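Local coordinates for gamma-glutamyltransferase 1 Threonine peptidase. MEROPS family T03 (Pseudomonas nitroreducens, PDB 7D9E), which forms the large chain of a two-chain gamma-glutamyltransferase that transfers the gamma-glutamyl group of glutathione and related compounds to amino acids or water, at the interface of chains A and B. Numbering follows the deposited sequence. Chains: chain A, Gamma-glutamyltransferase 1 Threonine peptidase. MEROPS family T03; chain B, Gamma-glutamyltransferase 1 Threonine peptidase. MEROPS family T03.

Contact 1: the interface of chains A and B. Residues chain A 118, 124-126; chain B 26, 38-41.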
# COMPACT_ATOMS: atom_id res chain seq x y z
N SER A 118 -6.66 -10.37 15.53
CA SER A 118 -6.81 -9.29 14.55
C SER A 118 -6.16 -9.63 13.22
O SER A 118 -6.14 -8.79 12.32
CB SER A 118 -6.22 -8.01 15.13
OG SER A 118 -4.82 -8.16 15.35
N ALA A 124 -11.12 -10.43 12.08
CA ALA A 124 -10.01 -9.59 11.65
C ALA A 124 -10.37 -8.68 10.48
O ALA A 124 -9.54 -7.83 10.11
CB ALA A 124 -8.83 -10.47 11.25
N ALA A 125 -11.56 -8.82 9.89
CA ALA A 125 -11.88 -8.14 8.65
C ALA A 125 -12.55 -6.79 8.85
O ALA A 125 -13.48 -6.66 9.66
CB ALA A 125 -12.79 -9.02 7.79
N GLY A 126 -12.09 -5.80 8.10
CA GLY A 126 -12.86 -4.59 7.89
C GLY A 126 -13.82 -4.74 6.72
O GLY A 126 -13.73 -5.68 5.93
N SER B 26 -7.14 -12.49 6.05
CA SER B 26 -7.60 -13.21 7.23
C SER B 26 -7.60 -14.71 7.03
O SER B 26 -7.83 -15.46 7.99
CB SER B 26 -9.04 -12.80 7.54
OG SER B 26 -9.90 -13.29 6.51
N ASN B 38 -10.02 -9.48 3.95
CA ASN B 38 -8.87 -8.83 4.54
C ASN B 38 -8.73 -9.08 6.04
O ASN B 38 -9.67 -9.51 6.73
CB ASN B 38 -9.00 -7.32 4.34
CG ASN B 38 -10.12 -6.74 5.17
OD1 ASN B 38 -9.92 -6.37 6.33
ND2 ASN B 38 -11.33 -6.67 4.59
N ASP B 39 -7.52 -8.81 6.55
CA ASP B 39 -7.30 -8.68 8.00
C ASP B 39 -6.81 -7.27 8.34
O ASP B 39 -5.87 -7.11 9.13
CB ASP B 39 -6.41 -9.79 8.61
CG ASP B 39 -5.01 -9.92 7.98
OD1 ASP B 39 -4.68 -9.16 7.08
OD2 ASP B 39 -4.28 -10.88 8.39
N GLU B 40 -7.47 -6.26 7.78
CA GLU B 40 -7.02 -4.88 7.95
C GLU B 40 -7.22 -4.37 9.37
O GLU B 40 -6.59 -3.36 9.73
CB GLU B 40 -7.77 -3.97 6.98
CG GLU B 40 -6.93 -2.93 6.33
CD GLU B 40 -6.01 -3.49 5.27
OE1 GLU B 40 -6.52 -4.03 4.24
OE2 GLU B 40 -4.78 -3.36 5.43
N MET B 41 -8.05 -5.02 10.16
CA MET B 41 -8.30 -4.53 11.52
C MET B 41 -7.01 -4.44 12.32
O MET B 41 -6.93 -3.65 13.27
CB MET B 41 -9.36 -5.43 12.26
CG MET B 41 -10.72 -5.32 11.52
SD MET B 41 -11.53 -3.64 11.79
CE MET B 41 -11.79 -3.79 13.58
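A:Ala124, closing the 3-10 helix 122-124, turns its carbonyl O toward the backbone N of B:Met41 (3.2 Å), a hydrogen bond whose donor stands 24° off the carbonyl plane. Two residues on, the backbone of A:Gly126 is read at both ends by the amide of B:Asn38. Its N-H points to a lone pair of the side-chain oxygen OD1 of B:Asn38 at 2.9 Å, in the carbonyl plane. The amide nitrogen ND2 of B:Asn38 gives a nearly straight bond (174° at H) to A:Gly126 O, which lies in the plane of the amide but receives it from above its own carbonyl plane. B:Glu40 N also donates to OD1 of B:Asn38, at 2.8 Å, on a lone pair, and two N-H groups thus fix the rotation of the amide. CG of B:Asn38 sits between backbone N and carbonyl carbon (chi1 68°), which folds the amide back within range of B:Glu40 N while it faces chain A. The methyl of A:Ala124 packs against CB of B:Asp39 at 3.6 Å, and the bent side chain of B:Met41 passes alongside the A:Ala124 carbonyl. B:Glu40, a glutamate-binding residue, barely touches chain A; through its bond to the backbone N, B:Asn38 probably helps to position it from the second shell. Here a chain A loop meets the start of the 3-10 helix 40-43 of chain B, and the centre of this contact lies about 12 Å from the nucleophile B:Thr1.

Contact 2: the interface of chains A and B. Residues chain A 53-54, 57, 80-82; chain B 6, 12-14.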
# COMPACT_ATOMS: atom_id res chain seq x y z
N ALA A 53 -6.32 5.75 -18.67
CA ALA A 53 -5.58 5.14 -17.57
C ALA A 53 -6.53 4.57 -16.53
O ALA A 53 -6.20 3.57 -15.88
CB ALA A 53 -4.63 6.15 -16.92
N VAL A 54 -7.70 5.18 -16.35
CA VAL A 54 -8.64 4.69 -15.34
C VAL A 54 -9.31 3.41 -15.82
O VAL A 54 -9.46 2.45 -15.06
CB VAL A 54 -9.65 5.78 -14.96
CG1 VAL A 54 -10.73 5.20 -14.06
CG2 VAL A 54 -8.93 6.95 -14.28
N ALA A 57 -6.80 0.85 -15.30
CA ALA A 57 -6.63 0.55 -13.89
C ALA A 57 -7.75 -0.34 -13.35
O ALA A 57 -7.49 -1.25 -12.56
CB ALA A 57 -6.54 1.85 -13.09
N MET A 80 -6.23 5.19 -4.39
CA MET A 80 -5.84 5.51 -5.77
C MET A 80 -5.51 6.99 -5.86
O MET A 80 -6.32 7.83 -5.47
CB MET A 80 -6.95 5.10 -6.73
CG MET A 80 -6.59 5.05 -8.22
SD MET A 80 -8.02 4.99 -9.29
CE MET A 80 -8.63 3.37 -8.94
N THR A 81 -4.32 7.30 -6.34
CA THR A 81 -3.94 8.66 -6.67
C THR A 81 -4.00 8.81 -8.18
O THR A 81 -3.53 7.93 -8.90
CB THR A 81 -2.54 8.97 -6.14
OG1 THR A 81 -2.55 8.76 -4.71
CG2 THR A 81 -2.13 10.40 -6.43
N LEU A 82 -4.61 9.89 -8.65
CA LEU A 82 -4.85 10.07 -10.06
C LEU A 82 -4.40 11.45 -10.50
O LEU A 82 -4.44 12.42 -9.74
CB LEU A 82 -6.36 9.96 -10.41
CG LEU A 82 -7.11 8.69 -10.01
CD1 LEU A 82 -7.70 8.78 -8.63
CD2 LEU A 82 -8.21 8.41 -11.03
N ILE B 6 0.03 3.28 -13.98
CA ILE B 6 -0.38 3.36 -15.37
C ILE B 6 -0.34 4.81 -15.83
O ILE B 6 -0.73 5.72 -15.09
CB ILE B 6 -1.80 2.79 -15.60
CG1 ILE B 6 -1.83 1.29 -15.24
CG2 ILE B 6 -2.26 2.97 -17.01
CD1 ILE B 6 -3.22 0.73 -15.06
N ASN B 12 -2.59 11.10 -18.72
CA ASN B 12 -3.28 10.78 -17.49
C ASN B 12 -2.56 9.64 -16.78
O ASN B 12 -1.97 8.76 -17.41
CB ASN B 12 -4.70 10.32 -17.79
CG ASN B 12 -5.50 11.33 -18.55
OD1 ASN B 12 -5.44 12.53 -18.26
ND2 ASN B 12 -6.18 10.87 -19.59
N ALA B 13 -2.60 9.67 -15.46
CA ALA B 13 -1.87 8.69 -14.66
C ALA B 13 -2.74 8.17 -13.54
O ALA B 13 -3.54 8.89 -12.95
CB ALA B 13 -0.59 9.31 -14.08
N VAL B 14 -2.55 6.89 -13.23
CA VAL B 14 -3.15 6.24 -12.07
C VAL B 14 -2.04 5.52 -11.30
O VAL B 14 -1.26 4.76 -11.88
CB VAL B 14 -4.26 5.24 -12.46
CG1 VAL B 14 -4.70 4.42 -11.22
CG2 VAL B 14 -5.44 5.93 -13.10
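An apolar interface of strands and a helix brings B:Val14 of strand 13-19 against helix 53-67 and strand 77-84 of chain A, helping to hold the two chains together as one folded unit. A:Leu82 and B:Val14 form an antiparallel beta bridge, while the side chains meet by apolar packing, and no nitrogen or oxygen of one side comes within bonding distance of the other. With CG1 anti to the backbone N (chi1 171°), B:Val14 splits its two methyls between different neighbours. CG1 touches CG of A:Met80 at 3.6 Å, the two side chains crossing obliquely, and also reaches the methyl CB of A:Ala57 at 3.7 Å. CG2 turns to the start of the helix, where it meets CG2 of A:Val54 at 3.8 Å, the two valines crossing at about a right angle; CB of A:Ala53 lies beside it. B:Ile6, on strand 2-7, presses the tip of its longer branch, CD1, onto CA of A:Ala57 (3.6 Å), and its CG2 branch approaches CB of A:Ala53 at 4.0 Å. The two branches thus rest on successive turns of the same helix. An alanine in place of B:Ile6 would probably open a gap over A:Ala57 and leave this part of the helix less firmly packed against the strand. Small alanines at A:Ala53 and A:Ala57 probably let the helix lie close to the strands, and the site fastens the N-terminal strands of chain B, which begin just after the nucleophile B:Thr1, into the sandwich core typical of N-terminal nucleophile hydrolases.

About 27 Å separates the centres of contact 1 and contact 2, which have no residue or secondary-structure element in common. They differ in character: contact 1 joins loops and short 3-10 helices through polar, directional bonds close to the substrate site, whereas contact 2 joins strands and a helix through apolar packing in the core. On chain B both lie early in the sequence, and strand 2-7 of contact 2 follows directly on the catalytic N terminus. Together they suggest that chain A both braces the core carrying the nucleophile and helps shape the pocket wall bearing B:Glu40, so that catalysis probably depends on the two chains staying assembled.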